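PDB 1YDO: HMG-CoA Lyase from Bacillus subtilis subsp. subtilis, which belongs to the HMGL-like family, its chain folded as a TIM barrel of parallel strands ringed by helices and paired with a second copy. Local coordinates for residues A[30-33]-A[34-38]; A[107-110]-A[111-115]; A[193-196]-A[197-201]; A[208-212]-A[213-217]. One frame throughout, in Å; residues are numbered along the deposited sequence.

All four contacts are local, and none touches another. Interaction 1 lies within helix 27-38, with regular helix bonds and a tryptophan-leucine contact. Interaction 2 follows helix 106-110 into its loop and relies on backbone bonds and an arginine-asparagine pair; it alone is a surface contact, the other three being partly buried. Interactions 3 and 4 flank one strand of the barrel: residues 193-201 lead from helix 185-196 toward strand 204-207, and the loop after that strand carries interaction 4 into helix 215-225. Their nearest atoms are about 10 Å apart. Interaction 3 is largely apolar, whereas interaction 4 is a compact backbone turn with polar side chains beside the second subunit.

Interaction 1: A[30-33]-A[34-38]; sequences KITW and INQLS
Trp33 and Leu37 sit one turn apart on helix 27-38, where Leu37 CD2 rests over a face of the indole, 4.1 Å from the centroid of the six-membered ring of Trp33. The contact is CH-pi, with the methyl close to the ring normal. Turning CG of Trp33 anti to the backbone N (chi1 -177°) makes the indole stand out from the helix, with the face toward the next turn offered to that methyl; its NE1 is satisfied by Ala276 O of helix 270-284. In the backbone, Ile34 N gives to Lys30 O, Asn35 N to Ile31 O, and Leu37 N to Trp33 O at 3.1 Å. Thr32 O is held more loosely, by two weak bonds from Gln36 N and Gln36 NE2, the extended Gln36 chain running back so that NE2 lies at the indole edge. Ile34 O takes both Ser38 N and Ser38 OG, from opposite faces of its plane; serine suits this buried place, because its short hydroxyl can return to its own helix and also meet Tyr77 OH. Buried Lys30 NZ has Asp61, Ile25 O and Ala58 O. With Ile31 and Ile34 turned to Val65, this i to i+4 pair fits an outer TIM-barrel helix packed between helices 62-68 and 270-284.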
ATOM      1  N   LYS A  30      24.162 -10.453  10.386  1.00 39.72           N
ATOM      2  CA  LYS A  30      23.565  -9.167  10.702  1.00 38.73           C
ATOM      3  C   LYS A  30      24.538  -8.096  10.230  1.00 39.56           C
ATOM      4  O   LYS A  30      24.166  -7.187   9.485  1.00 39.81           O
ATOM      5  CB  LYS A  30      23.333  -9.011  12.204  1.00 37.40           C
ATOM      6  CG  LYS A  30      22.164  -9.806  12.778  1.00 35.99           C
ATOM      7  CD  LYS A  30      21.866  -9.294  14.193  1.00 37.03           C
ATOM      8  CE  LYS A  30      20.717 -10.023  14.903  1.00 37.65           C
ATOM      9  NZ  LYS A  30      21.047 -11.416  15.330  1.00 36.17           N
ATOM     10  N   ILE A  31      25.794  -8.219  10.651  1.00 39.70           N
ATOM     11  CA  ILE A  31      26.828  -7.270  10.273  1.00 39.46           C
ATOM     12  C   ILE A  31      26.926  -7.157   8.761  1.00 39.19           C
ATOM     13  O   ILE A  31      26.881  -6.058   8.203  1.00 39.78           O
ATOM     14  CB  ILE A  31      28.187  -7.705  10.817  1.00 40.18           C
ATOM     15  CG1 ILE A  31      28.096  -7.835  12.335  1.00 41.63           C
ATOM     16  CG2 ILE A  31      29.260  -6.688  10.428  1.00 41.22           C
ATOM     17  CD1 ILE A  31      29.322  -8.424  12.959  1.00 41.80           C
ATOM     18  N   THR A  32      27.051  -8.295   8.096  1.00 37.94           N
ATOM     19  CA  THR A  32      27.166  -8.296   6.651  1.00 37.60           C
ATOM     20  C   THR A  32      26.019  -7.537   5.987  1.00 38.20           C
ATOM     21  O   THR A  32      26.227  -6.840   4.988  1.00 38.54           O
ATOM     22  CB  THR A  32      27.170  -9.711   6.113  1.00 37.31           C
ATOM     23  OG1 THR A  32      28.051 -10.527   6.898  1.00 39.59           O
ATOM     24  CG2 THR A  32      27.631  -9.698   4.683  1.00 36.23           C
ATOM     25  N   TRP A  33      24.812  -7.672   6.541  1.00 37.54           N
ATOM     26  CA  TRP A  33      23.624  -7.009   5.991  1.00 36.90           C
ATOM     27  C   TRP A  33      23.574  -5.524   6.295  1.00 37.54           C
ATOM     28  O   TRP A  33      23.148  -4.724   5.455  1.00 36.25           O
ATOM     29  CB  TRP A  33      22.350  -7.657   6.525  1.00 34.53           C
ATOM     30  CG  TRP A  33      21.110  -7.081   5.959  1.00 30.64           C
ATOM     31  CD1 TRP A  33      20.802  -6.931   4.646  1.00 30.02           C
ATOM     32  CD2 TRP A  33      19.969  -6.640   6.694  1.00 30.90           C
ATOM     33  NE1 TRP A  33      19.530  -6.423   4.512  1.00 29.48           N
ATOM     34  CE2 TRP A  33      19.003  -6.231   5.756  1.00 29.91           C
ATOM     35  CE3 TRP A  33      19.673  -6.546   8.057  1.00 31.44           C
ATOM     36  CZ2 TRP A  33      17.757  -5.744   6.138  1.00 31.73           C
ATOM     37  CZ3 TRP A  33      18.424  -6.063   8.438  1.00 31.59           C
ATOM     38  CH2 TRP A  33      17.487  -5.665   7.482  1.00 32.38           C
ATOM     39  N   ILE A  34      23.988  -5.169   7.509  1.00 37.71           N
ATOM     40  CA  ILE A  34      24.002  -3.778   7.942  1.00 37.91           C
ATOM     41  C   ILE A  34      25.076  -3.030   7.171  1.00 38.45           C
ATOM     42  O   ILE A  34      24.971  -1.819   6.965  1.00 38.19           O
ATOM     43  CB  ILE A  34      24.277  -3.671   9.455  1.00 38.76           C
ATOM     44  CG1 ILE A  34      23.138  -4.344  10.234  1.00 38.73           C
ATOM     45  CG2 ILE A  34      24.392  -2.209   9.873  1.00 38.22           C
ATOM     46  CD1 ILE A  34      23.249  -4.223  11.744  1.00 37.84           C
ATOM     47  N   ASN A  35      26.102  -3.759   6.737  1.00 37.60           N
ATOM     48  CA  ASN A  35      27.172  -3.158   5.962  1.00 37.55           C
ATOM     49  C   ASN A  35      26.606  -2.701   4.633  1.00 36.42           C
ATOM     50  O   ASN A  35      26.830  -1.572   4.207  1.00 36.57           O
ATOM     51  CB  ASN A  35      28.297  -4.162   5.750  1.00 39.01           C
ATOM     52  CG  ASN A  35      29.180  -4.295   6.969  1.00 41.32           C
ATOM     53  OD1 ASN A  35      30.016  -5.196   7.035  1.00 44.10           O
ATOM     54  ND2 ASN A  35      29.011  -3.389   7.941  1.00 40.69           N
ATOM     55  N   GLN A  36      25.860  -3.587   3.991  1.00 35.57           N
ATOM     56  CA  GLN A  36      25.232  -3.259   2.727  1.00 36.34           C
ATOM     57  C   GLN A  36      24.413  -1.984   2.934  1.00 36.10           C
ATOM     58  O   GLN A  36      24.571  -0.988   2.226  1.00 35.11           O
ATOM     59  CB  GLN A  36      24.317  -4.401   2.297  1.00 37.45           C
ATOM     60  CG  GLN A  36      25.006  -5.752   2.262  1.00 40.55           C
ATOM     61  CD  GLN A  36      24.062  -6.875   1.865  1.00 43.30           C
ATOM     62  OE1 GLN A  36      23.207  -6.704   0.989  1.00 46.12           O
ATOM     63  NE2 GLN A  36      24.225  -8.038   2.490  1.00 43.34           N
ATOM     64  N   LEU A  37      23.539  -2.017   3.929  1.00 36.06           N
ATOM     65  CA  LEU A  37      22.708  -0.871   4.228  1.00 36.31           C
ATOM     66  C   LEU A  37      23.510   0.419   4.358  1.00 37.99           C
ATOM     67  O   LEU A  37      23.177   1.414   3.724  1.00 37.80           O
ATOM     68  CB  LEU A  37      21.919  -1.136   5.501  1.00 34.71           C
ATOM     69  CG  LEU A  37      20.514  -1.700   5.332  1.00 33.49           C
ATOM     70  CD1 LEU A  37      20.420  -2.670   4.171  1.00 34.00           C
ATOM     71  CD2 LEU A  37      20.139  -2.359   6.624  1.00 32.63           C
ATOM     72  N   SER A  38      24.568   0.398   5.172  1.00 39.55           N
ATOM     73  CA  SER A  38      25.424   1.571   5.381  1.00 39.18           C
ATOM     74  C   SER A  38      25.808   2.226   4.065  1.00 40.29           C
ATOM     75  O   SER A  38      25.757   3.445   3.934  1.00 41.51           O
ATOM     76  CB  SER A  38      26.703   1.182   6.119  1.00 38.88           C
ATOM     77  OG  SER A  38      26.424   0.631   7.396  1.00 40.23           O
TER

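Interaction 2: A[107-110]-A[111-115]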
ATOM      1  N   THR A 107      -2.254   1.211  29.303  1.00 58.77           N
ATOM      2  CA  THR A 107      -2.343  -0.246  29.258  1.00 58.62           C
ATOM      3  C   THR A 107      -1.218  -0.869  28.442  1.00 58.69           C
ATOM      4  O   THR A 107      -0.582  -1.824  28.882  1.00 57.18           O
ATOM      5  CB  THR A 107      -3.691  -0.696  28.674  1.00 58.38           C
ATOM      6  OG1 THR A 107      -4.748  -0.007  29.350  1.00 58.39           O
ATOM      7  CG2 THR A 107      -3.878  -2.199  28.855  1.00 57.36           C
ATOM      8  N   HIS A 108      -0.977  -0.325  27.252  1.00 59.84           N
ATOM      9  CA  HIS A 108       0.074  -0.832  26.385  1.00 60.80           C
ATOM     10  C   HIS A 108       1.439  -0.665  27.032  1.00 61.67           C
ATOM     11  O   HIS A 108       2.273  -1.565  27.001  1.00 61.31           O
ATOM     12  CB  HIS A 108       0.076  -0.102  25.038  1.00 60.05           C
ATOM     13  CG  HIS A 108       1.102  -0.622  24.076  1.00 59.26           C
ATOM     14  ND1 HIS A 108       1.061  -1.908  23.568  1.00 59.49           N
ATOM     15  CD2 HIS A 108       2.191  -0.043  23.530  1.00 58.40           C
ATOM     16  CE1 HIS A 108       2.078  -2.088  22.752  1.00 57.73           C
ATOM     17  NE2 HIS A 108       2.784  -0.973  22.708  1.00 58.36           N
ATOM     18  N   ASN A 109       1.662   0.503  27.610  1.00 63.27           N
ATOM     19  CA  ASN A 109       2.933   0.791  28.250  1.00 65.49           C
ATOM     20  C   ASN A 109       3.169  -0.180  29.401  1.00 66.43           C
ATOM     21  O   ASN A 109       4.173  -0.902  29.440  1.00 65.69           O
ATOM     22  CB  ASN A 109       2.935   2.228  28.776  1.00 65.96           C
ATOM     23  CG  ASN A 109       4.329   2.767  28.986  1.00 66.35           C
ATOM     24  OD1 ASN A 109       4.604   3.427  29.985  1.00 67.78           O
ATOM     25  ND2 ASN A 109       5.217   2.507  28.034  1.00 67.41           N
ATOM     26  N   ARG A 110       2.232  -0.198  30.340  1.00 68.36           N
ATOM     27  CA  ARG A 110       2.342  -1.078  31.496  1.00 70.26           C
ATOM     28  C   ARG A 110       2.457  -2.545  31.085  1.00 70.35           C
ATOM     29  O   ARG A 110       3.063  -3.350  31.793  1.00 69.95           O
ATOM     30  CB  ARG A 110       1.137  -0.877  32.428  1.00 71.41           C
ATOM     31  CG  ARG A 110       1.082  -1.849  33.607  1.00 73.07           C
ATOM     32  CD  ARG A 110       0.558  -1.173  34.867  1.00 74.57           C
ATOM     33  NE  ARG A 110       1.524  -0.233  35.431  1.00 76.22           N
ATOM     34  CZ  ARG A 110       2.733  -0.576  35.868  1.00 77.81           C
ATOM     35  NH1 ARG A 110       3.550   0.345  36.370  1.00 78.69           N
ATOM     36  NH2 ARG A 110       3.131  -1.841  35.803  1.00 78.38           N
ATOM     37  N   LYS A 111       1.890  -2.892  29.934  1.00 70.62           N
ATOM     38  CA  LYS A 111       1.947  -4.272  29.465  1.00 70.65           C
ATOM     39  C   LYS A 111       2.918  -4.386  28.300  1.00 70.35           C
ATOM     40  O   LYS A 111       2.552  -4.840  27.218  1.00 71.46           O
ATOM     41  CB  LYS A 111       0.549  -4.743  29.038  1.00 71.37           C
ATOM     42  CG  LYS A 111       0.416  -6.258  28.898  1.00 71.15           C
ATOM     43  CD  LYS A 111      -1.036  -6.669  28.721  1.00 71.50           C
ATOM     44  CE  LYS A 111      -1.188  -8.187  28.739  1.00 72.52           C
ATOM     45  NZ  LYS A 111      -2.590  -8.657  28.502  1.00 72.24           N
ATOM     46  N   ASN A 112       4.160  -3.975  28.528  1.00 69.06           N
ATOM     47  CA  ASN A 112       5.177  -4.013  27.484  1.00 67.88           C
ATOM     48  C   ASN A 112       6.525  -3.786  28.127  1.00 67.94           C
ATOM     49  O   ASN A 112       7.482  -4.515  27.873  1.00 67.46           O
ATOM     50  CB  ASN A 112       4.923  -2.915  26.451  1.00 66.97           C
ATOM     51  CG  ASN A 112       4.730  -3.459  25.048  1.00 66.07           C
ATOM     52  OD1 ASN A 112       4.562  -2.695  24.094  1.00 64.89           O
ATOM     53  ND2 ASN A 112       4.749  -4.781  24.912  1.00 65.81           N
ATOM     54  N   ILE A 113       6.596  -2.757  28.958  1.00 68.36           N
ATOM     55  CA  ILE A 113       7.825  -2.444  29.659  1.00 69.59           C
ATOM     56  C   ILE A 113       7.497  -2.350  31.154  1.00 70.11           C
ATOM     57  O   ILE A 113       8.341  -1.999  31.981  1.00 70.04           O
ATOM     58  CB  ILE A 113       8.429  -1.120  29.129  1.00 69.14           C
ATOM     59  CG1 ILE A 113       9.914  -1.029  29.520  1.00 69.65           C
ATOM     60  CG2 ILE A 113       7.622   0.064  29.644  1.00 69.22           C
ATOM     61  CD1 ILE A 113      10.830  -2.049  28.807  1.00 68.73           C
ATOM     62  N   ASN A 114       6.254  -2.688  31.478  1.00 71.19           N
ATOM     63  CA  ASN A 114       5.737  -2.676  32.848  1.00 71.97           C
ATOM     64  C   ASN A 114       6.133  -1.449  33.668  1.00 71.17           C
ATOM     65  O   ASN A 114       6.994  -1.521  34.547  1.00 70.83           O
ATOM     66  CB  ASN A 114       6.159  -3.960  33.583  1.00 73.51           C
ATOM     67  CG  ASN A 114       5.213  -4.320  34.722  1.00 74.28           C
ATOM     68  OD1 ASN A 114       5.190  -3.658  35.758  1.00 75.54           O
ATOM     69  ND2 ASN A 114       4.414  -5.367  34.520  1.00 74.20           N
ATOM     70  N   LYS A 115       5.480  -0.330  33.369  1.00 69.96           N
ATOM     71  CA  LYS A 115       5.702   0.942  34.047  1.00 69.11           C
ATOM     72  C   LYS A 115       4.649   1.926  33.564  1.00 68.73           C
ATOM     73  O   LYS A 115       4.323   1.960  32.378  1.00 68.78           O
ATOM     74  CB  LYS A 115       7.101   1.488  33.747  1.00 67.99           C
ATOM     75  CG  LYS A 115       8.192   0.851  34.582  1.00 67.53           C
ATOM     76  CD  LYS A 115       9.585   1.247  34.130  1.00 66.89           C
ATOM     77  CE  LYS A 115      10.646   0.500  34.932  1.00 65.74           C
ATOM     78  NZ  LYS A 115      10.571   0.804  36.395  1.00 64.75           N
TER
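Arg110 reaches round the end of helix 106-110 to Asn114 and Lys115. This short helix and its turn lie between strand 97-103 and helix 117-133, in a beta-alpha connection of the TIM barrel. CB, beside Lys111 N, starts the chain away from the segment that follows, and CG lies anti to the backbone N (chi1 174°). Bends at the next two torsions then swing the guanidinium back over the loop. CZ comes 3.7 Å from Lys115 N, which lies over one face toward the rim, and NH1 passes close to the backbone of Lys115. NH2 ends the path with a hydrogen bond of 2.7 Å to Asn114 OD1. That oxygen lies in the guanidinium plane, but NH2 stands well above the carbonyl plane of the amide. Beneath this the backbone turns: Lys111, the first residue to leave helical angles, gives its N to Thr107 O, and Ile113 N bonds Asn109 O at 3.1 Å, almost straight at 177°. Arginine suits the turn because it is long enough to fold back and has several N-H groups. NH1 also has a long, weak ion pair with Glu119. The main side-chain bond thus joins a charged donor to a neutral amide, probably a modest polar link.

Interaction 3: A[193-196]-A[197-201]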
ATOM      1  N   GLU A 193      -2.626  17.511  12.558  1.00 41.89           N
ATOM      2  CA  GLU A 193      -3.157  18.860  12.582  1.00 43.93           C
ATOM      3  C   GLU A 193      -3.033  19.423  13.992  1.00 43.25           C
ATOM      4  O   GLU A 193      -2.620  20.562  14.173  1.00 43.50           O
ATOM      5  CB  GLU A 193      -4.628  18.846  12.186  1.00 47.32           C
ATOM      6  CG  GLU A 193      -5.228  20.203  11.864  1.00 52.95           C
ATOM      7  CD  GLU A 193      -4.894  20.668  10.449  1.00 56.30           C
ATOM      8  OE1 GLU A 193      -3.809  21.277  10.254  1.00 58.42           O
ATOM      9  OE2 GLU A 193      -5.714  20.412   9.525  1.00 56.88           O
ATOM     10  N   ALA A 194      -3.402  18.611  14.980  1.00 42.66           N
ATOM     11  CA  ALA A 194      -3.360  19.007  16.381  1.00 43.13           C
ATOM     12  C   ALA A 194      -1.936  19.060  16.911  1.00 43.53           C
ATOM     13  O   ALA A 194      -1.612  19.894  17.761  1.00 45.26           O
ATOM     14  CB  ALA A 194      -4.193  18.047  17.221  1.00 43.10           C
ATOM     15  N   LEU A 195      -1.086  18.166  16.419  1.00 42.90           N
ATOM     16  CA  LEU A 195       0.308  18.137  16.853  1.00 42.90           C
ATOM     17  C   LEU A 195       1.125  19.243  16.191  1.00 42.38           C
ATOM     18  O   LEU A 195       1.730  20.067  16.875  1.00 42.26           O
ATOM     19  CB  LEU A 195       0.942  16.771  16.551  1.00 43.10           C
ATOM     20  CG  LEU A 195       0.602  15.620  17.506  1.00 44.05           C
ATOM     21  CD1 LEU A 195       1.033  14.312  16.883  1.00 43.37           C
ATOM     22  CD2 LEU A 195       1.283  15.816  18.857  1.00 43.59           C
ATOM     23  N   LEU A 196       1.131  19.272  14.862  1.00 40.70           N
ATOM     24  CA  LEU A 196       1.901  20.281  14.144  1.00 40.66           C
ATOM     25  C   LEU A 196       1.609  21.703  14.596  1.00 41.92           C
ATOM     26  O   LEU A 196       2.396  22.621  14.344  1.00 41.49           O
ATOM     27  CB  LEU A 196       1.675  20.170  12.636  1.00 37.05           C
ATOM     28  CG  LEU A 196       2.339  18.963  11.978  1.00 34.70           C
ATOM     29  CD1 LEU A 196       1.978  18.926  10.505  1.00 34.21           C
ATOM     30  CD2 LEU A 196       3.846  19.035  12.174  1.00 32.64           C
ATOM     31  N   ALA A 197       0.481  21.884  15.268  1.00 43.16           N
ATOM     32  CA  ALA A 197       0.106  23.197  15.747  1.00 45.05           C
ATOM     33  C   ALA A 197       0.693  23.479  17.128  1.00 46.23           C
ATOM     34  O   ALA A 197       0.187  24.327  17.860  1.00 48.99           O
ATOM     35  CB  ALA A 197      -1.410  23.319  15.780  1.00 43.75           C
ATOM     36  N   ARG A 198       1.772  22.790  17.484  1.00 46.26           N
ATOM     37  CA  ARG A 198       2.375  23.001  18.797  1.00 45.77           C
ATOM     38  C   ARG A 198       3.857  22.671  18.819  1.00 43.80           C
ATOM     39  O   ARG A 198       4.615  23.211  19.621  1.00 44.03           O
ATOM     40  CB  ARG A 198       1.657  22.146  19.843  1.00 47.54           C
ATOM     41  CG  ARG A 198       1.720  22.711  21.253  1.00 51.59           C
ATOM     42  CD  ARG A 198       0.613  22.130  22.113  1.00 54.52           C
ATOM     43  NE  ARG A 198      -0.615  21.952  21.333  1.00 55.95           N
ATOM     44  CZ  ARG A 198      -1.797  21.646  21.856  1.00 57.43           C
ATOM     45  NH1 ARG A 198      -1.921  21.488  23.171  1.00 59.39           N
ATOM     46  NH2 ARG A 198      -2.847  21.478  21.062  1.00 56.91           N
ATOM     47  N   PHE A 199       4.269  21.781  17.932  1.00 41.52           N
ATOM     48  CA  PHE A 199       5.655  21.377  17.867  1.00 38.95           C
ATOM     49  C   PHE A 199       6.102  21.563  16.439  1.00 37.90           C
ATOM     50  O   PHE A 199       5.301  21.469  15.522  1.00 37.43           O
ATOM     51  CB  PHE A 199       5.769  19.909  18.250  1.00 38.92           C
ATOM     52  CG  PHE A 199       4.952  19.535  19.453  1.00 39.39           C
ATOM     53  CD1 PHE A 199       5.451  19.718  20.739  1.00 39.70           C
ATOM     54  CD2 PHE A 199       3.672  19.015  19.298  1.00 39.82           C
ATOM     55  CE1 PHE A 199       4.685  19.387  21.858  1.00 39.31           C
ATOM     56  CE2 PHE A 199       2.898  18.682  20.407  1.00 40.82           C
ATOM     57  CZ  PHE A 199       3.409  18.867  21.691  1.00 40.50           C
ATOM     58  N   PRO A 200       7.392  21.836  16.228  1.00 37.47           N
ATOM     59  CA  PRO A 200       7.941  22.031  14.880  1.00 37.46           C
ATOM     60  C   PRO A 200       7.897  20.750  14.045  1.00 37.41           C
ATOM     61  O   PRO A 200       8.361  19.698  14.483  1.00 38.96           O
ATOM     62  CB  PRO A 200       9.367  22.501  15.156  1.00 37.09           C
ATOM     63  CG  PRO A 200       9.690  21.837  16.452  1.00 36.83           C
ATOM     64  CD  PRO A 200       8.433  22.005  17.252  1.00 36.18           C
ATOM     65  N   ALA A 201       7.339  20.839  12.843  1.00 37.21           N
ATOM     66  CA  ALA A 201       7.227  19.678  11.966  1.00 37.14           C
ATOM     67  C   ALA A 201       8.566  18.991  11.700  1.00 38.03           C
ATOM     68  O   ALA A 201       8.619  17.781  11.492  1.00 37.73           O
ATOM     69  CB  ALA A 201       6.585  20.084  10.655  1.00 35.08           C
TER
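The ring of Phe199 meets Leu195 through CE2, which lies 3.6 Å from Leu195 CD2, while one face has Arg198 CB 3.7 Å above its plane, toward the rim. Phe167 of helix 156-169 meets the same ring with its plane turned by about 25°. This is the exit of a helix in a TIM barrel, where the chain leaves helix 185-196 and bends toward strand 204-207. Leu195 is central to the bend. Its O accepts Phe199 N at 3.2 Å, with the donor tilted 19° from the carbonyl plane, and takes a second, weak bond from Arg198 N. With CG of Phe199 beside the backbone N and anti to the carbonyl carbon (chi1 -44°), the ring swings back toward Leu195, so the leucine serves the turn by both its carbonyl and a methyl. A large aromatic suits this buried place, since it can touch Leu195 on its own turn and Phe167 of helix 156-169 at once. Arg198 suits the surface: its CB lies over the phenyl ring, and the side chain touches Ile160 and Glu164 of helix 156-169. Ala197, also exposed, is small enough to let CB sit beside Glu193 O, 3.4 Å away. At the end of the helix, Leu196, whose side chain also touches Met225 of helix 215-225, brings CD2 against CB of Ala201 as the chain comes round.

Interaction 4: A[208-212]-A[213-217]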
ATOM      1  N   PHE A 208       4.961   4.228  10.396  1.00 40.29           N
ATOM      2  CA  PHE A 208       3.728   3.541  10.057  1.00 41.30           C
ATOM      3  C   PHE A 208       3.910   2.034   9.855  1.00 43.96           C
ATOM      4  O   PHE A 208       4.962   1.567   9.403  1.00 45.28           O
ATOM      5  CB  PHE A 208       3.131   4.131   8.784  1.00 39.21           C
ATOM      6  CG  PHE A 208       2.574   5.506   8.964  1.00 37.31           C
ATOM      7  CD1 PHE A 208       1.544   5.743   9.874  1.00 35.94           C
ATOM      8  CD2 PHE A 208       3.086   6.572   8.231  1.00 36.21           C
ATOM      9  CE1 PHE A 208       1.033   7.025  10.057  1.00 34.05           C
ATOM     10  CE2 PHE A 208       2.589   7.856   8.400  1.00 35.41           C
ATOM     11  CZ  PHE A 208       1.556   8.086   9.318  1.00 35.36           C
ATOM     12  N   HIS A 209       2.871   1.274  10.186  1.00 45.15           N
ATOM     13  CA  HIS A 209       2.877  -0.180  10.004  1.00 45.49           C
ATOM     14  C   HIS A 209       1.796  -0.499   8.974  1.00 44.85           C
ATOM     15  O   HIS A 209       0.622  -0.246   9.229  1.00 45.03           O
ATOM     16  CB  HIS A 209       2.558  -0.885  11.329  1.00 46.03           C
ATOM     17  CG  HIS A 209       3.739  -1.038  12.237  1.00 47.37           C
ATOM     18  ND1 HIS A 209       3.635  -1.536  13.511  1.00 48.80           N
ATOM     19  CD2 HIS A 209       5.051  -0.750  12.043  1.00 48.22           C
ATOM     20  CE1 HIS A 209       4.836  -1.550  14.076  1.00 49.85           C
ATOM     21  NE2 HIS A 209       5.707  -1.078  13.205  1.00 48.63           N
ATOM     22  N   ASP A 210       2.148  -1.042   7.813  1.00 43.82           N
ATOM     23  CA  ASP A 210       1.066  -1.317   6.880  1.00 43.68           C
ATOM     24  C   ASP A 210       0.477  -2.700   7.049  1.00 42.86           C
ATOM     25  O   ASP A 210       0.346  -3.458   6.094  1.00 41.03           O
ATOM     26  CB  ASP A 210       1.467  -1.072   5.415  1.00 44.38           C
ATOM     27  CG  ASP A 210       2.491  -2.046   4.920  1.00 44.51           C
ATOM     28  OD1 ASP A 210       3.472  -2.271   5.658  1.00 44.11           O
ATOM     29  OD2 ASP A 210       2.328  -2.576   3.793  1.00 44.30           O
ATOM     30  N   THR A 211       0.125  -3.016   8.292  1.00 42.40           N
ATOM     31  CA  THR A 211      -0.509  -4.279   8.592  1.00 40.32           C
ATOM     32  C   THR A 211      -1.828  -4.288   7.808  1.00 38.78           C
ATOM     33  O   THR A 211      -2.326  -5.339   7.438  1.00 38.68           O
ATOM     34  CB  THR A 211      -0.814  -4.386  10.077  1.00 41.04           C
ATOM     35  OG1 THR A 211       0.408  -4.353  10.822  1.00 41.91           O
ATOM     36  CG2 THR A 211      -1.558  -5.668  10.373  1.00 39.80           C
ATOM     37  N   ARG A 212      -2.380  -3.108   7.554  1.00 37.74           N
ATOM     38  CA  ARG A 212      -3.608  -2.993   6.791  1.00 36.66           C
ATOM     39  C   ARG A 212      -3.322  -2.430   5.401  1.00 34.63           C
ATOM     40  O   ARG A 212      -4.229  -2.057   4.660  1.00 34.02           O
ATOM     41  CB  ARG A 212      -4.614  -2.101   7.525  1.00 38.43           C
ATOM     42  CG  ARG A 212      -5.671  -2.872   8.295  1.00 41.71           C
ATOM     43  CD  ARG A 212      -5.080  -3.812   9.338  1.00 43.39           C
ATOM     44  NE  ARG A 212      -6.125  -4.618   9.970  1.00 44.69           N
ATOM     45  CZ  ARG A 212      -6.919  -4.187  10.942  1.00 44.84           C
ATOM     46  NH1 ARG A 212      -6.788  -2.953  11.411  1.00 47.20           N
ATOM     47  NH2 ARG A 212      -7.853  -4.986  11.437  1.00 44.82           N
ATOM     48  N   GLY A 213      -2.041  -2.374   5.065  1.00 33.10           N
ATOM     49  CA  GLY A 213      -1.610  -1.861   3.784  1.00 30.52           C
ATOM     50  C   GLY A 213      -2.002  -0.419   3.542  1.00 29.16           C
ATOM     51  O   GLY A 213      -2.310  -0.057   2.409  1.00 29.47           O
ATOM     52  N   THR A 214      -1.985   0.418   4.577  1.00 26.95           N
ATOM     53  CA  THR A 214      -2.359   1.813   4.391  1.00 26.69           C
ATOM     54  C   THR A 214      -1.213   2.742   4.689  1.00 25.40           C
ATOM     55  O   THR A 214      -1.371   3.955   4.660  1.00 24.27           O
ATOM     56  CB  THR A 214      -3.585   2.200   5.267  1.00 28.76           C
ATOM     57  OG1 THR A 214      -3.352   1.803   6.618  1.00 31.07           O
ATOM     58  CG2 THR A 214      -4.853   1.506   4.783  1.00 31.32           C
ATOM     59  N   ALA A 215      -0.050   2.154   4.942  1.00 24.61           N
ATOM     60  CA  ALA A 215       1.149   2.915   5.260  1.00 24.66           C
ATOM     61  C   ALA A 215       1.472   4.026   4.282  1.00 24.54           C
ATOM     62  O   ALA A 215       1.475   5.200   4.644  1.00 26.62           O
ATOM     63  CB  ALA A 215       2.341   1.992   5.361  1.00 25.25           C
ATOM     64  N   LEU A 216       1.783   3.653   3.051  1.00 22.28           N
ATOM     65  CA  LEU A 216       2.131   4.641   2.055  1.00 20.70           C
ATOM     66  C   LEU A 216       1.038   5.688   1.903  1.00 20.76           C
ATOM     67  O   LEU A 216       1.327   6.860   1.686  1.00 21.21           O
ATOM     68  CB  LEU A 216       2.421   3.943   0.733  1.00 20.38           C
ATOM     69  CG  LEU A 216       3.886   3.609   0.440  1.00 18.45           C
ATOM     70  CD1 LEU A 216       4.533   2.917   1.599  1.00 14.65           C
ATOM     71  CD2 LEU A 216       3.939   2.751  -0.796  1.00 20.24           C
ATOM     72  N   ALA A 217      -0.213   5.258   2.034  1.00 21.46           N
ATOM     73  CA  ALA A 217      -1.357   6.159   1.933  1.00 21.63           C
ATOM     74  C   ALA A 217      -1.281   7.188   3.040  1.00 22.06           C
ATOM     75  O   ALA A 217      -1.435   8.383   2.816  1.00 23.45           O
ATOM     76  CB  ALA A 217      -2.640   5.378   2.047  1.00 23.02           C
TER
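The loop that carries the chain from strand 204-207 into helix 215-225, at the C-terminal mouth of the TIM barrel, holds Asp210 and Gly213 in a tight reverse turn. Gly213 N bonds Asp210 O at 2.8 Å, with the donor well above the carbonyl plane; Thr211 and Arg212, at the corners, have the backbone angles of a type I turn. Overlapping it, Asp210 is also the centre of an inverse gamma turn, closed by a weak bond from Thr211 N to His209 O. Glycine suits its place, since its phi is positive (61°), a region that other residues enter less readily. Thr214 follows at the N-cap position, but its hydroxyl makes no capping bond: chi1 of 51° puts OG1 between the backbone N and the carbonyl carbon, and it bonds Ala183 O instead. Ala215, small and buried, lets the first helical turn close on Phe208, whose CB is 4.1 Å from Ala215 CB. His209 ND1 and Thr211 OG1 are satisfied by Thr179 O and Ser247 O, while Arg212 packs on Asn292 of the second subunit. Overlapping tight turns and a positive-phi glycine bring the chain from strand to helix in this beta-alpha loop of the barrel, here at the subunit interface.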